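Local coordinates for protein DsvD (Desulfovibrio vulgaris, PDB 1UCR) that may play an essential role in dissimilatory sulfite reduction and possibly interacts with B- and Z-DNA through its winged-helix motif, at the interface of chains A and B. Residues are numbered along the deposited sequence; one frame, centred on the assembly and turned at random. Chains: chain A/B, Protein dsvD.

The interface of chains A and B. Residues chain A 1, 6, 9, 13, 51, 65; chain B 49-50, 53, 66-67.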
# COMPACT_ATOMS: atom_id res chain seq x y z
N MET A 1 5.24 9.37 9.11
CA MET A 1 4.82 8.16 9.82
C MET A 1 5.62 7.87 11.07
O MET A 1 6.84 8.07 11.15
CB MET A 1 5.04 7.04 8.78
CG MET A 1 4.47 5.74 9.31
SD MET A 1 4.48 4.42 8.08
CE MET A 1 3.22 4.94 6.93
N GLN A 6 6.79 2.92 10.36
CA GLN A 6 7.70 3.00 9.22
C GLN A 6 8.60 1.77 9.13
O GLN A 6 8.95 1.33 8.05
CB GLN A 6 8.60 4.23 9.34
CG GLN A 6 9.36 4.54 8.05
CD GLN A 6 8.48 4.90 6.89
OE1 GLN A 6 7.81 5.93 6.95
NE2 GLN A 6 8.42 4.06 5.88
N VAL A 9 6.54 -0.87 7.40
CA VAL A 9 6.44 -0.60 5.95
C VAL A 9 7.75 -0.89 5.26
O VAL A 9 7.78 -1.54 4.21
CB VAL A 9 6.02 0.86 5.73
CG1 VAL A 9 6.16 1.21 4.26
CG2 VAL A 9 4.60 1.06 6.23
N ASN A 13 8.41 -3.49 2.21
CA ASN A 13 8.62 -2.82 0.92
C ASN A 13 10.01 -3.21 0.42
O ASN A 13 10.97 -2.41 0.41
CB ASN A 13 8.49 -1.32 1.09
CG ASN A 13 8.53 -0.52 -0.21
OD1 ASN A 13 8.87 0.69 -0.18
ND2 ASN A 13 8.17 -1.17 -1.27
N VAL A 51 -2.44 1.50 4.25
CA VAL A 51 -1.06 1.17 3.88
C VAL A 51 -0.86 -0.35 3.83
O VAL A 51 -0.20 -0.86 2.94
CB VAL A 51 -0.10 1.83 4.88
CG1 VAL A 51 1.34 1.46 4.55
CG2 VAL A 51 -0.26 3.36 4.88
N LEU A 65 1.61 -5.27 2.33
CA LEU A 65 1.28 -3.93 1.79
C LEU A 65 0.04 -4.00 0.93
O LEU A 65 -0.18 -4.97 0.20
CB LEU A 65 2.50 -3.41 1.02
CG LEU A 65 3.66 -2.99 1.95
CD1 LEU A 65 4.94 -2.84 1.14
CD2 LEU A 65 3.33 -1.71 2.69
N ASP B 49 1.12 9.81 2.93
CA ASP B 49 0.68 8.81 3.89
C ASP B 49 1.19 7.40 3.63
O ASP B 49 0.92 6.50 4.43
CB ASP B 49 -0.84 8.82 3.91
CG ASP B 49 -1.30 10.11 4.58
OD1 ASP B 49 -2.43 10.52 4.45
OD2 ASP B 49 -0.55 10.76 5.38
N GLU B 50 1.90 7.21 2.53
CA GLU B 50 2.54 5.98 2.12
C GLU B 50 1.51 4.92 1.74
O GLU B 50 1.84 3.73 1.69
CB GLU B 50 3.52 5.44 3.16
CG GLU B 50 4.63 6.46 3.41
CD GLU B 50 5.67 5.98 4.33
OE1 GLU B 50 5.99 6.67 5.33
OE2 GLU B 50 6.23 4.89 4.08
N GLU B 53 2.98 5.06 -3.77
CA GLU B 53 4.36 5.42 -4.12
C GLU B 53 4.33 6.20 -5.43
O GLU B 53 3.43 6.04 -6.26
CB GLU B 53 5.22 4.19 -4.14
CG GLU B 53 4.80 3.13 -5.10
CD GLU B 53 5.46 1.81 -4.89
OE1 GLU B 53 5.40 1.00 -5.88
OE2 GLU B 53 6.00 1.49 -3.81
N LYS B 66 1.68 1.41 -2.46
CA LYS B 66 2.98 1.20 -1.82
C LYS B 66 3.36 -0.25 -1.89
O LYS B 66 2.56 -1.12 -1.51
CB LYS B 66 2.84 1.62 -0.35
CG LYS B 66 4.15 1.66 0.39
CD LYS B 66 4.99 2.85 -0.10
CE LYS B 66 6.20 3.10 0.82
NZ LYS B 66 7.06 4.13 0.12
N GLY B 67 4.57 -0.50 -2.33
CA GLY B 67 5.07 -1.87 -2.45
C GLY B 67 4.91 -2.45 -3.83
O GLY B 67 5.58 -3.45 -4.16
O HOH W 1 7.76 -0.65 -4.06
O HOH W 2 7.86 2.69 -2.20
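A:Gln6 sets CG anti to its backbone N and then bends at CG (chi2 64°), while B:Glu50, with CG anti to its own carbonyl carbon, runs extended to meet it. The two side chains cross at about a right angle, yet amide and carboxyl planes are only 7° apart. A:Gln6 NE2 donates to the syn lone pair of B:Glu50 OE2 (3.0 Å, 160° at H). Beside this bond, A:Gln6 OE1 and B:Glu50 OE1 lie 2.6 Å apart, a clash if both only accept. A proton on the glutamate would make the pair a cyclic acid-amide dimer; the flat geometry fits this, though no proton is seen. Apolar packing might favour the neutral acid: A:Met1, bent at chi3, lays CE 3.7 Å from B:Glu50 CD, and A:Val9 CG1 lies 3.7 Å from B:Glu50 OE2.

B:Lys66, bent at chi2, crosses A:Val9, whose CG1 is 3.9 Å from its CE. Its NZ reaches A:Asn13 OD1 through water 2, which also meets B:Glu53 OE2; water 1 links that oxygen to A:Asn13 ND2. B:Gly67 N approaches B:Glu53 OE2 from above the carboxylate plane (2.9 Å), which may steady the segment that A:Leu65 CD1 packs against, 3.7 Å from B:Gly67 CA.

Helix 3-12 and the residue after it thus face the partner's connections between helix 36-48 and strand 52-57 and between strand 60-65 and helix 68-73, in part of a two-fold symmetric interface between the two winged-helix chains of the deposited assembly, which may or may not be the biological dimer.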